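Local coordinates for protein lactaldehyde dehydrogenase (Methanocaldococcus jannaschii, PDB 3PQA) that oxidises lactaldehyde to lactate with NAD as the preferred cofactor, a step in the biosynthesis of coenzyme F420, and works as a homotetramer, at residues K73-L76 and A77-A81; E94-R97 and S98-T101; V320-A323 and E324-K328; G344-K348 and A349-P353; L408-A411 and E412-F416. All coordinates share one frame; numbering follows the deposited sequence.

Contact 1 of 5, residues K73-L76 and A77-A81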
loop_
_atom_site.group_PDB
_atom_site.type_symbol
_atom_site.label_atom_id
_atom_site.label_comp_id
_atom_site.label_asym_id
_atom_site.label_seq_id
_atom_site.Cartn_x
_atom_site.Cartn_y
_atom_site.Cartn_z
ATOM N N LYS B 73 3.945 -22.859 27.745
ATOM C CA LYS B 73 5.009 -21.853 27.784
ATOM C C LYS B 73 6.204 -22.239 28.667
ATOM O O LYS B 73 7.347 -22.225 28.207
ATOM C CB LYS B 73 4.471 -20.485 28.203
ATOM C CG LYS B 73 5.492 -19.399 27.974
ATOM C CD LYS B 73 5.006 -18.009 28.316
ATOM C CE LYS B 73 6.157 -17.025 28.129
ATOM N NZ LYS B 73 5.927 -15.761 28.893
ATOM N N GLU B 74 5.936 -22.585 29.924
ATOM C CA GLU B 74 7.026 -22.881 30.872
ATOM C C GLU B 74 7.832 -24.116 30.455
ATOM O O GLU B 74 9.074 -24.091 30.469
ATOM C CB GLU B 74 6.503 -22.995 32.309
ATOM C CG GLU B 74 7.601 -23.042 33.391
ATOM C CD GLU B 74 8.595 -21.879 33.347
ATOM O OE1 GLU B 74 8.293 -20.800 32.787
ATOM O OE2 GLU B 74 9.702 -22.049 33.909
ATOM N N GLU B 75 7.123 -25.174 30.069
ATOM C CA GLU B 75 7.746 -26.389 29.563
ATOM C C GLU B 75 8.657 -26.101 28.378
ATOM O O GLU B 75 9.784 -26.604 28.320
ATOM C CB GLU B 75 6.688 -27.423 29.168
ATOM C CG GLU B 75 7.264 -28.793 28.814
ATOM C CD GLU B 75 6.230 -29.772 28.276
ATOM O OE1 GLU B 75 6.644 -30.772 27.652
ATOM O OE2 GLU B 75 5.008 -29.556 28.474
ATOM N N LEU B 76 8.169 -25.302 27.425
ATOM C CA LEU B 76 8.967 -25.000 26.239
ATOM C C LEU B 76 10.185 -24.155 26.604
ATOM O O LEU B 76 11.274 -24.360 26.058
ATOM C CB LEU B 76 8.112 -24.313 25.165
ATOM C CG LEU B 76 6.989 -25.165 24.555
ATOM C CD1 LEU B 76 6.121 -24.269 23.673
ATOM C CD2 LEU B 76 7.513 -26.356 23.763
ATOM N N ALA B 77 9.999 -23.216 27.533
ATOM C CA ALA B 77 11.110 -22.389 28.018
ATOM C C ALA B 77 12.203 -23.243 28.663
ATOM O O ALA B 77 13.386 -22.982 28.453
ATOM C CB ALA B 77 10.619 -21.327 28.990
ATOM N N LYS B 78 11.800 -24.257 29.435
ATOM C CA LYS B 78 12.760 -25.166 30.094
ATOM C C LYS B 78 13.557 -25.968 29.076
ATOM O O LYS B 78 14.764 -26.168 29.237
ATOM C CB LYS B 78 12.059 -26.131 31.065
ATOM C CG LYS B 78 11.312 -25.483 32.218
ATOM C CD LYS B 78 12.238 -24.953 33.289
ATOM C CE LYS B 78 11.522 -24.857 34.628
ATOM N NZ LYS B 78 12.396 -24.124 35.585
ATOM N N ILE B 79 12.879 -26.420 28.022
ATOM C CA ILE B 79 13.551 -27.130 26.946
ATOM C C ILE B 79 14.624 -26.247 26.295
ATOM O O ILE B 79 15.723 -26.718 26.022
ATOM C CB ILE B 79 12.559 -27.682 25.894
ATOM C CG1 ILE B 79 11.762 -28.855 26.488
ATOM C CG2 ILE B 79 13.317 -28.163 24.646
ATOM C CD1 ILE B 79 10.435 -29.150 25.771
ATOM N N LEU B 80 14.310 -24.972 26.058
ATOM C CA LEU B 80 15.313 -24.042 25.533
ATOM C C LEU B 80 16.522 -23.930 26.468
ATOM O O LEU B 80 17.662 -23.918 26.014
ATOM C CB LEU B 80 14.705 -22.659 25.254
ATOM C CG LEU B 80 13.711 -22.621 24.082
ATOM C CD1 LEU B 80 13.009 -21.259 24.024
ATOM C CD2 LEU B 80 14.421 -22.894 22.779
ATOM N N ALA B 81 16.264 -23.859 27.767
ATOM C CA ALA B 81 17.335 -23.749 28.757
ATOM C C ALA B 81 18.231 -24.978 28.725
ATOM O O ALA B 81 19.457 -24.864 28.662
ATOM C CB ALA B 81 16.755 -23.546 30.149
#
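Glu74 swings its CG away from its own backbone N (chi1 -169°) and then folds at the next bond, while Lys78, one helical turn on, takes chi1 -61° and folds at chi2 as well; the two bends bring the chains obliquely across one another. What meets is less the charge than the stem of the lysine: Glu74 OE2 lies 3.4 Å from Lys78 CE and 3.8 Å from Lys78 NZ, a long salt bridge. The carboxylate has a stronger mate in Arg92, whose NE pairs with Glu74 OE1. The first torsion of Lys78 sets its CG beside the backbone N and 3.2 Å from Glu74 O; the bend at chi2 then carries CD, CE and NZ toward the carboxylate. Long, flexible charged chains suit this partly exposed side of the helix.

Beneath them the backbone is regular alpha helix. Ala77 N bonds to Lys73 O at 2.9 Å, and the same i to i+4 pattern joins Lys78 to Glu74, Ile79 to Glu75 and Leu80 to Leu76. Ile79 drapes CG1 and CD1 beside Glu75 O, CG1 at 3.5 Å from that oxygen.

Ala77, being small, lets helix 88-111 approach, while the buried Leu76 and Leu80 fill the space between helices. Leu76 and Ile79 meet helix 171-186, and Leu80 touches both of these neighbours.

Contact 2 of 5, residues E94-R97 and S98-T101; sequences EVER and SIGT
A central turn of the long helix 88-111, in the aldehyde dehydrogenase fold, brings Val95 and Ser98 together through a side-chain to backbone bond. Ser98 OG gives its proton to Val95 O at 2.7 Å. The hydroxyl sits between its own backbone N and carbonyl carbon (chi1 78°), a crowded position that turns it back toward the preceding turn. Val95 O is gripped twice: the backbone Ile99 N also bonds to it at 3.2 Å, and the hydroxyl comes in from well off the C=O direction, at a C=O...OG angle of 126°. Serine suits this buried place, since it is small and its polar tip is satisfied by its own helix.

Ile99 covers the same carbonyl with carbon, its CG1 3.4 Å from Val95 O, while its CD1 reaches to 4.0 Å from Glu96 OE1. The Glu96 chain bends at chi2, and its OE1 forms a salt bridge with Lys73. At the end of the turn Thr101 N bonds to Arg97 O at 2.9 Å in the carbonyl plane; the hydroxyl of Thr101 is engaged with Asn145 OD1. Arg97, its chain bent at chi2 and chi3, hydrogen-bonds through NH1 to Arg428 O, and its side chain is about 10 Å from that of Cys275, the active-site cysteine inferred from relatives.

Three helices pack on this turn: Val95 meets Leu76 and Leu80 of helix 73-84, Ser98 and Ile99 meet Ile69 of helix 55-71, and Thr101 meets Ala148 and His149 of helix 145-156.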
loop_
_atom_site.group_PDB
_atom_site.type_symbol
_atom_site.label_atom_id
_atom_site.label_comp_id
_atom_site.label_asym_id
_atom_site.label_seq_id
_atom_site.Cartn_x
_atom_site.Cartn_y
_atom_site.Cartn_z
ATOM N N GLU B 94 11.695 -15.725 24.251
ATOM C CA GLU B 94 11.576 -16.378 22.935
ATOM C C GLU B 94 10.202 -17.056 22.752
ATOM O O GLU B 94 9.564 -16.922 21.698
ATOM C CB GLU B 94 12.709 -17.385 22.651
ATOM C CG GLU B 94 12.585 -17.980 21.234
ATOM C CD GLU B 94 13.630 -19.012 20.859
ATOM O OE1 GLU B 94 14.665 -19.147 21.550
ATOM O OE2 GLU B 94 13.402 -19.693 19.832
ATOM N N VAL B 95 9.753 -17.779 23.781
ATOM C CA VAL B 95 8.455 -18.464 23.701
ATOM C C VAL B 95 7.318 -17.459 23.471
ATOM O O VAL B 95 6.454 -17.686 22.613
ATOM C CB VAL B 95 8.135 -19.350 24.930
ATOM C CG1 VAL B 95 6.777 -20.009 24.736
ATOM C CG2 VAL B 95 9.202 -20.425 25.140
ATOM N N GLU B 96 7.335 -16.356 24.223
ATOM C CA GLU B 96 6.335 -15.294 24.069
ATOM C C GLU B 96 6.342 -14.706 22.641
ATOM O O GLU B 96 5.270 -14.494 22.042
ATOM C CB GLU B 96 6.538 -14.209 25.134
ATOM C CG GLU B 96 5.372 -13.236 25.283
ATOM C CD GLU B 96 4.109 -13.877 25.863
ATOM O OE1 GLU B 96 4.214 -14.847 26.649
ATOM O OE2 GLU B 96 2.998 -13.386 25.550
ATOM N N ARG B 97 7.531 -14.483 22.076
ATOM C CA ARG B 97 7.635 -14.010 20.690
ATOM C C ARG B 97 6.995 -14.988 19.700
ATOM O O ARG B 97 6.307 -14.573 18.759
ATOM C CB ARG B 97 9.089 -13.802 20.277
ATOM C CG ARG B 97 9.924 -13.082 21.277
ATOM C CD ARG B 97 9.988 -11.641 21.002
ATOM N NE ARG B 97 11.035 -11.338 20.031
ATOM C CZ ARG B 97 11.523 -10.115 19.833
ATOM N NH1 ARG B 97 12.457 -9.915 18.919
ATOM N NH2 ARG B 97 11.081 -9.092 20.560
ATOM N N SER B 98 7.263 -16.285 19.891
ATOM C CA SER B 98 6.738 -17.308 18.985
ATOM C C SER B 98 5.213 -17.331 18.957
ATOM O O SER B 98 4.629 -17.546 17.895
ATOM C CB SER B 98 7.338 -18.693 19.298
ATOM O OG SER B 98 6.729 -19.288 20.430
ATOM N N ILE B 99 4.587 -17.084 20.114
ATOM C CA ILE B 99 3.116 -16.986 20.193
ATOM C C ILE B 99 2.672 -15.839 19.289
ATOM O O ILE B 99 1.752 -16.000 18.465
ATOM C CB ILE B 99 2.626 -16.743 21.642
ATOM C CG1 ILE B 99 3.026 -17.926 22.535
ATOM C CG2 ILE B 99 1.126 -16.568 21.681
ATOM C CD1 ILE B 99 3.013 -17.603 24.030
ATOM N N GLY B 100 3.348 -14.700 19.436
ATOM C CA GLY B 100 3.061 -13.518 18.621
ATOM C C GLY B 100 3.217 -13.745 17.119
ATOM O O GLY B 100 2.411 -13.261 16.320
ATOM N N THR B 101 4.250 -14.491 16.733
ATOM C CA THR B 101 4.519 -14.774 15.326
ATOM C C THR B 101 3.402 -15.606 14.697
ATOM O O THR B 101 2.957 -15.317 13.585
ATOM C CB THR B 101 5.894 -15.467 15.198
ATOM O OG1 THR B 101 6.882 -14.551 15.674
ATOM C CG2 THR B 101 6.212 -15.846 13.757
#

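Contact 3 of 5, residues V320-A323 and E324-K328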
loop_
_atom_site.group_PDB
_atom_site.type_symbol
_atom_site.label_atom_id
_atom_site.label_comp_id
_atom_site.label_asym_id
_atom_site.label_seq_id
_atom_site.Cartn_x
_atom_site.Cartn_y
_atom_site.Cartn_z
ATOM N N VAL B 320 31.339 -27.477 23.176
ATOM C CA VAL B 320 32.733 -27.351 23.597
ATOM C C VAL B 320 33.612 -27.030 22.389
ATOM O O VAL B 320 34.498 -26.180 22.482
ATOM C CB VAL B 320 33.239 -28.641 24.294
ATOM C CG1 VAL B 320 34.638 -28.434 24.851
ATOM C CG2 VAL B 320 32.303 -29.022 25.407
ATOM N N GLU B 321 33.346 -27.703 21.265
ATOM C CA GLU B 321 34.050 -27.480 19.990
ATOM C C GLU B 321 34.079 -25.992 19.621
ATOM O O GLU B 321 35.134 -25.438 19.290
ATOM C CB GLU B 321 33.391 -28.274 18.851
ATOM C CG GLU B 321 34.319 -28.539 17.661
ATOM C CD GLU B 321 33.598 -28.849 16.341
ATOM O OE1 GLU B 321 32.560 -29.554 16.329
ATOM O OE2 GLU B 321 34.098 -28.400 15.288
ATOM N N HIS B 322 32.918 -25.351 19.687
ATOM C CA HIS B 322 32.841 -23.947 19.351
ATOM C C HIS B 322 33.617 -23.100 20.355
ATOM O O HIS B 322 34.366 -22.219 19.976
ATOM C CB HIS B 322 31.388 -23.480 19.246
ATOM C CG HIS B 322 31.271 -22.079 18.761
ATOM N ND1 HIS B 322 31.802 -21.675 17.560
ATOM C CD2 HIS B 322 30.733 -20.977 19.328
ATOM C CE1 HIS B 322 31.600 -20.380 17.409
ATOM N NE2 HIS B 322 30.943 -19.937 18.463
ATOM N N ALA B 323 33.436 -23.390 21.633
ATOM C CA ALA B 323 34.124 -22.669 22.704
ATOM C C ALA B 323 35.652 -22.735 22.548
ATOM O O ALA B 323 36.344 -21.742 22.766
ATOM C CB ALA B 323 33.695 -23.211 24.055
ATOM N N GLU B 324 36.159 -23.904 22.153
ATOM C CA GLU B 324 37.595 -24.110 21.946
ATOM C C GLU B 324 38.082 -23.283 20.767
ATOM O O GLU B 324 39.143 -22.671 20.821
ATOM C CB GLU B 324 37.910 -25.598 21.720
ATOM C CG GLU B 324 37.677 -26.468 22.955
ATOM C CD GLU B 324 37.790 -27.972 22.688
ATOM O OE1 GLU B 324 37.550 -28.417 21.541
ATOM O OE2 GLU B 324 38.108 -28.711 23.648
ATOM N N TRP B 325 37.293 -23.265 19.697
ATOM C CA TRP B 325 37.599 -22.439 18.552
ATOM C C TRP B 325 37.640 -20.956 18.956
ATOM O O TRP B 325 38.567 -20.242 18.585
ATOM C CB TRP B 325 36.597 -22.683 17.426
ATOM C CG TRP B 325 36.791 -21.789 16.253
ATOM C CD1 TRP B 325 37.696 -21.943 15.237
ATOM C CD2 TRP B 325 36.062 -20.585 15.965
ATOM N NE1 TRP B 325 37.570 -20.910 14.334
ATOM C CE2 TRP B 325 36.575 -20.065 14.756
ATOM C CE3 TRP B 325 35.022 -19.904 16.609
ATOM C CZ2 TRP B 325 36.084 -18.881 14.178
ATOM C CZ3 TRP B 325 34.531 -18.727 16.030
ATOM C CH2 TRP B 325 35.062 -18.234 14.827
ATOM N N VAL B 326 36.647 -20.511 19.729
ATOM C CA VAL B 326 36.573 -19.107 20.175
ATOM C C VAL B 326 37.815 -18.730 20.990
ATOM O O VAL B 326 38.369 -17.643 20.829
ATOM C CB VAL B 326 35.287 -18.822 20.992
ATOM C CG1 VAL B 326 35.323 -17.419 21.602
ATOM C CG2 VAL B 326 34.053 -18.950 20.105
ATOM N N GLU B 327 38.228 -19.653 21.856
ATOM C CA GLU B 327 39.436 -19.519 22.661
ATOM C C GLU B 327 40.656 -19.244 21.785
ATOM O O GLU B 327 41.459 -18.365 22.094
ATOM C CB GLU B 327 39.636 -20.801 23.465
ATOM C CG GLU B 327 40.808 -20.813 24.429
ATOM C CD GLU B 327 40.752 -22.029 25.342
ATOM O OE1 GLU B 327 40.765 -23.178 24.840
ATOM O OE2 GLU B 327 40.680 -21.833 26.568
ATOM N N LYS B 328 40.775 -19.998 20.693
ATOM C CA LYS B 328 41.876 -19.855 19.742
ATOM C C LYS B 328 41.857 -18.513 19.022
ATOM O O LYS B 328 42.909 -17.929 18.761
ATOM C CB LYS B 328 41.859 -20.989 18.718
ATOM C CG LYS B 328 42.371 -22.300 19.252
ATOM C CD LYS B 328 41.953 -23.446 18.357
ATOM C CE LYS B 328 42.364 -24.770 18.960
ATOM N NZ LYS B 328 41.611 -25.886 18.343
#
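The rings of His322 and Trp325 lie nearly parallel, their planes 23° apart, but slid so far along one another that they barely overlap, with 5.4 Å between the centroids of the imidazole and the six-membered ring. The touch is therefore local: His322 CE1 comes to 3.5 Å from Trp325 CE3. Both side chains leave the helix with CG anti to the backbone N (chi1 -174° for His322 and 176° for Trp325), which sends both rings outward from neighbouring turns, where the side chains cross at a slant.

A second neighbour of the imidazole is Val326. Its CG2 stands over one face in a CH-pi contact, 3.9 Å from the ring centroid and displaced toward the NE2 side of the rim. The histidine is thus fitted to three tasks: an atom, CE1, set against the tryptophan, a face for a methyl group, and a nitrogen, NE2, that is hydrogen-bonded to Phe370 O in a loop.

All this happens on the first two turns of helix 320-335, where the regular i to i+4 backbone bonds begin with Glu324 N to Val320 O at 2.8 Å. On another side of the helix Glu324 runs extended beyond CG, crossing Val320 so that its OE2 lies 3.7 Å from Val320 CG1. Its aliphatic stem also lies over the carbonyl of the first turn, with Glu324 CG 3.2 Å from Val320 O. Ala323 is buried, and its small side chain leaves room for Arg346 and Leu317; Val320 and Glu324 also touch Arg346, while Trp325 rests on Thr367.

Contact 4 of 5, residues G344-K348 and A349-P353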
loop_
_atom_site.group_PDB
_atom_site.type_symbol
_atom_site.label_atom_id
_atom_site.label_comp_id
_atom_site.label_asym_id
_atom_site.label_seq_id
_atom_site.Cartn_x
_atom_site.Cartn_y
_atom_site.Cartn_z
ATOM N N GLY B 344 38.275 -13.746 28.801
ATOM C CA GLY B 344 39.215 -14.554 28.032
ATOM C C GLY B 344 39.418 -15.917 28.663
ATOM O O GLY B 344 40.477 -16.527 28.502
ATOM N N LYS B 345 38.393 -16.385 29.381
ATOM C CA LYS B 345 38.429 -17.639 30.136
ATOM C C LYS B 345 37.239 -18.531 29.768
ATOM O O LYS B 345 36.161 -18.036 29.406
ATOM C CB LYS B 345 38.472 -17.367 31.650
ATOM C CG LYS B 345 37.739 -16.103 32.081
ATOM C CD LYS B 345 38.171 -15.619 33.457
ATOM C CE LYS B 345 37.030 -15.715 34.458
ATOM N NZ LYS B 345 37.506 -15.634 35.861
ATOM N N ARG B 346 37.457 -19.841 29.873
ATOM C CA ARG B 346 36.526 -20.866 29.412
ATOM C C ARG B 346 36.427 -21.957 30.485
ATOM O O ARG B 346 37.423 -22.298 31.118
ATOM C CB ARG B 346 37.072 -21.464 28.105
ATOM C CG ARG B 346 36.162 -22.415 27.386
ATOM C CD ARG B 346 36.700 -22.812 26.008
ATOM N NE ARG B 346 37.915 -23.628 26.029
ATOM C CZ ARG B 346 37.963 -24.938 26.268
ATOM N NH1 ARG B 346 36.868 -25.631 26.561
ATOM N NH2 ARG B 346 39.132 -25.558 26.238
ATOM N N ASP B 347 35.227 -22.483 30.697
ATOM C CA ASP B 347 35.037 -23.663 31.531
ATOM C C ASP B 347 34.176 -24.618 30.723
ATOM O O ASP B 347 32.950 -24.488 30.713
ATOM C CB ASP B 347 34.335 -23.289 32.828
ATOM C CG ASP B 347 34.158 -24.471 33.766
ATOM O OD1 ASP B 347 34.563 -25.614 33.425
ATOM O OD2 ASP B 347 33.601 -24.252 34.862
ATOM N N LYS B 348 34.827 -25.558 30.038
ATOM C CA LYS B 348 34.188 -26.374 29.000
ATOM C C LYS B 348 33.533 -25.439 27.967
ATOM O O LYS B 348 34.221 -24.626 27.363
ATOM C CB LYS B 348 33.203 -27.387 29.594
ATOM C CG LYS B 348 33.858 -28.411 30.535
ATOM C CD LYS B 348 32.817 -29.079 31.416
ATOM C CE LYS B 348 32.229 -28.069 32.406
ATOM N NZ LYS B 348 31.096 -28.627 33.186
ATOM N N ALA B 349 32.220 -25.520 27.791
ATOM C CA ALA B 349 31.551 -24.646 26.828
ATOM C C ALA B 349 31.134 -23.291 27.422
ATOM O O ALA B 349 30.674 -22.400 26.691
ATOM C CB ALA B 349 30.361 -25.360 26.193
ATOM N N LEU B 350 31.289 -23.137 28.737
ATOM C CA LEU B 350 30.925 -21.893 29.406
ATOM C C LEU B 350 32.004 -20.832 29.160
ATOM O O LEU B 350 33.110 -20.895 29.713
ATOM C CB LEU B 350 30.658 -22.114 30.901
ATOM C CG LEU B 350 30.004 -20.971 31.687
ATOM C CD1 LEU B 350 28.604 -20.642 31.142
ATOM C CD2 LEU B 350 29.922 -21.295 33.178
ATOM N N PHE B 351 31.681 -19.869 28.302
ATOM C CA PHE B 351 32.642 -18.847 27.916
ATOM C C PHE B 351 32.312 -17.531 28.596
ATOM O O PHE B 351 31.199 -17.012 28.460
ATOM C CB PHE B 351 32.691 -18.675 26.395
ATOM C CG PHE B 351 34.037 -18.248 25.887
ATOM C CD1 PHE B 351 34.476 -16.940 26.059
ATOM C CD2 PHE B 351 34.881 -19.168 25.266
ATOM C CE1 PHE B 351 35.720 -16.537 25.607
ATOM C CE2 PHE B 351 36.145 -18.785 24.825
ATOM C CZ PHE B 351 36.566 -17.460 24.991
ATOM N N TYR B 352 33.286 -16.977 29.315
ATOM C CA TYR B 352 33.026 -15.781 30.112
ATOM C C TYR B 352 33.045 -14.508 29.267
ATOM O O TYR B 352 33.779 -14.435 28.274
ATOM C CB TYR B 352 34.008 -15.713 31.298
ATOM C CG TYR B 352 33.671 -16.771 32.322
ATOM C CD1 TYR B 352 34.012 -18.109 32.104
ATOM C CD2 TYR B 352 32.958 -16.448 33.469
ATOM C CE1 TYR B 352 33.662 -19.095 33.017
ATOM C CE2 TYR B 352 32.609 -17.423 34.396
ATOM C CZ TYR B 352 32.957 -18.747 34.158
ATOM O OH TYR B 352 32.622 -19.721 35.071
ATOM N N PRO B 353 32.217 -13.515 29.644
ATOM C CA PRO B 353 32.247 -12.211 28.980
ATOM C C PRO B 353 33.691 -11.728 28.790
ATOM O O PRO B 353 34.463 -11.642 29.757
ATOM C CB PRO B 353 31.455 -11.327 29.941
ATOM C CG PRO B 353 30.392 -12.262 30.447
ATOM C CD PRO B 353 31.114 -13.593 30.621
HETATM O O HOH W 1 34.256 -21.783 35.664
#
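Ala349 follows Lys348 in the tight turn, and the carbonyl just before it is caught by Arg346, whose NH1 donates to Lys348 O at 2.9 Å. The oxygen lies in the guanidinium plane, whereas NH1 stands above the plane of the carbonyl. The arginine bends at chi3 (68°) to reach back there, and its NE pairs with Glu327. With a serine in place of Arg346, Lys348 O would probably lose this donor and Glu327 its ionic mate.

Leu350 closes the turn with two backbone bonds, Leu350 N to Asp347 O at 2.9 Å and Asp347 N to Leu350 O at 2.8 Å. Its buried side chain packs on Val304. Phe351, opposite Arg346 in a non-hydrogen-bonded pair, turns its ring to the same face as that residue. Phe351 CD2 is 4.1 Å from Arg346 CG, and Lys345 O lies over one ring face.

Tyr352 N donates to Lys345 O in a nearly straight bond (174°). The aliphatic part of Lys345 passes over one face of the tyrosine ring, with Lys345 CE 4.1 Å from Tyr352 CG, while its amino group is too far for more than a weak attraction. At the outer end, one water bridges Tyr352 OH and Asp347 OD2, 2.7 Å from each.

The whole is a beta hairpin of strands 346-347 and 350-357, its two-residue loop, Lys348-Ala349, lying in a type II' turn from Asp347 to Leu350.

Contact 5 of 5, residues L408-A411 and E412-F416; sequences LKFA and ENLEF
Phe410 and Leu414 meet at the C-terminal end of helix 404-413, the helix of a beta-alpha-beta unit. Leu414 CD1 approaches the edge of the Phe410 ring and lies 4.2 Å from Phe410 CB. The leucine's CG sits beside its own backbone N (chi1 -73°), which folds the side chain back over the last turn and places CG 3.1 Å from Phe410 O. That carbonyl also accepts Leu414 N at 2.9 Å, although Leu414 has already left helical backbone angles.

Strands 396-400 and 418-421 flank this helix in sequence and lie parallel in one sheet; Phe410 and Leu414, both apolar and buried, face it through Ile249, with Phe410 also on Ile399 and Leu414 on Ser397. Were Leu414 cut back to a glycine, a gap would probably open beside Phe410 and Ile249.

Asn413 N bonds to Lys409 O at 3.0 Å, and the amide ND2 lies 3.7 Å from Lys409 CG. Glu412, extended beyond CG, suits the partly exposed side: in one of its two conformers OE1 forms a salt bridge with Lys464 of a third subunit. Lys458 of a second subunit donates to the carbonyls of Ala411 and Leu414.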
loop_
_atom_site.group_PDB
_atom_site.type_symbol
_atom_site.label_atom_id
_atom_site.label_comp_id
_atom_site.label_asym_id
_atom_site.label_seq_id
_atom_site.Cartn_x
_atom_site.Cartn_y
_atom_site.Cartn_z
ATOM N N LEU B 408 21.565 10.727 10.545
ATOM C CA LEU B 408 21.053 10.520 9.190
ATOM C C LEU B 408 22.159 10.179 8.212
ATOM O O LEU B 408 21.973 9.314 7.353
ATOM C CB LEU B 408 20.280 11.742 8.695
ATOM C CG LEU B 408 19.082 12.191 9.534
ATOM C CD1 LEU B 408 18.428 13.428 8.916
ATOM C CD2 LEU B 408 18.068 11.059 9.725
ATOM N N LYS B 409 23.300 10.854 8.347
ATOM C CA LYS B 409 24.480 10.573 7.524
ATOM C C LYS B 409 24.902 9.120 7.708
ATOM O O LYS B 409 25.067 8.392 6.725
ATOM C CB LYS B 409 25.636 11.525 7.861
ATOM C CG LYS B 409 26.923 11.275 7.070
ATOM C CD LYS B 409 28.078 12.127 7.617
ATOM C CE LYS B 409 29.294 11.269 7.947
ATOM N NZ LYS B 409 30.154 11.869 9.042
ATOM N N PHE B 410 25.052 8.695 8.962
ATOM C CA PHE B 410 25.435 7.309 9.254
ATOM C C PHE B 410 24.370 6.334 8.770
ATOM O O PHE B 410 24.695 5.319 8.156
ATOM C CB PHE B 410 25.720 7.121 10.740
ATOM C CG PHE B 410 27.124 7.492 11.138
ATOM C CD1 PHE B 410 27.464 8.812 11.369
ATOM C CD2 PHE B 410 28.105 6.512 11.286
ATOM C CE1 PHE B 410 28.768 9.163 11.753
ATOM C CE2 PHE B 410 29.406 6.848 11.669
ATOM C CZ PHE B 410 29.736 8.179 11.894
ATOM N N ALA B 411 23.096 6.642 9.041
ATOM C CA ALA B 411 21.997 5.747 8.635
ATOM C C ALA B 411 21.982 5.500 7.135
ATOM O O ALA B 411 21.762 4.367 6.694
ATOM C CB ALA B 411 20.639 6.294 9.101
ATOM N N GLU B 412 22.240 6.545 6.357
ATOM C CA GLU B 412 22.213 6.394 4.910
ATOM C C GLU B 412 23.457 5.711 4.359
ATOM O O GLU B 412 23.358 4.960 3.390
ATOM C CB GLU B 412 21.943 7.731 4.233
ATOM C CG GLU B 412 20.535 8.225 4.514
ATOM C CD GLU B 412 20.295 9.615 3.994
ATOM O OE1 GLU B 412 19.133 10.068 4.048
ATOM O OE2 GLU B 412 21.267 10.256 3.537
ATOM N N ASN B 413 24.600 5.936 4.999
ATOM C CA ASN B 413 25.863 5.444 4.474
ATOM C C ASN B 413 26.357 4.111 4.999
ATOM O O ASN B 413 27.276 3.530 4.417
ATOM C CB ASN B 413 26.931 6.531 4.630
ATOM C CG ASN B 413 26.682 7.695 3.713
ATOM O OD1 ASN B 413 26.459 7.516 2.519
ATOM N ND2 ASN B 413 26.716 8.897 4.260
ATOM N N LEU B 414 25.753 3.624 6.083
ATOM C CA LEU B 414 26.054 2.287 6.587
ATOM C C LEU B 414 25.427 1.233 5.674
ATOM O O LEU B 414 24.208 1.239 5.445
ATOM C CB LEU B 414 25.541 2.136 8.028
ATOM C CG LEU B 414 26.367 2.898 9.073
ATOM C CD1 LEU B 414 25.616 2.962 10.371
ATOM C CD2 LEU B 414 27.697 2.185 9.270
ATOM N N GLU B 415 26.268 0.323 5.186
ATOM C CA GLU B 415 25.880 -0.677 4.195
ATOM C C GLU B 415 25.328 -1.923 4.895
ATOM O O GLU B 415 25.952 -2.987 4.909
ATOM C CB GLU B 415 27.085 -0.993 3.288
ATOM C CG GLU B 415 27.434 0.162 2.338
ATOM C CD GLU B 415 28.809 0.051 1.670
ATOM O OE1 GLU B 415 29.558 -0.914 1.930
ATOM O OE2 GLU B 415 29.136 0.948 0.865
ATOM N N PHE B 416 24.134 -1.771 5.472
ATOM C CA PHE B 416 23.526 -2.811 6.305
ATOM C C PHE B 416 22.039 -2.946 6.022
ATOM O O PHE B 416 21.387 -1.978 5.590
ATOM C CB PHE B 416 23.781 -2.499 7.795
ATOM C CG PHE B 416 25.214 -2.707 8.189
ATOM C CD1 PHE B 416 25.632 -3.934 8.704
ATOM C CD2 PHE B 416 26.167 -1.696 7.972
ATOM C CE1 PHE B 416 26.994 -4.152 9.018
ATOM C CE2 PHE B 416 27.520 -1.904 8.285
ATOM C CZ PHE B 416 27.922 -3.122 8.822
#

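The contacts form two touching pairs and one outlier. Contacts 1 and 2 lie on consecutive helices, their centres 12 Å apart, joined by the salt bridge of Lys73 NZ to Glu96 OE1 (3.0 Å) and by Lys73 CG against Val95 CG1. Contacts 3 and 4, centres 9 Å apart, meet where Arg346 NE reaches Glu327 OE1 (3.1 Å) and Val326 packs on Phe351. Contact 5 stands about 31 Å from contact 2, centre to centre, and alone touches other subunits. The Arg97 side chain of contact 2 is about 10 Å from that of Cys275, the probable catalytic cysteine, while the Glu321 side chain of contact 3 is about 9 Å from that of Lys224, probably NAD-binding.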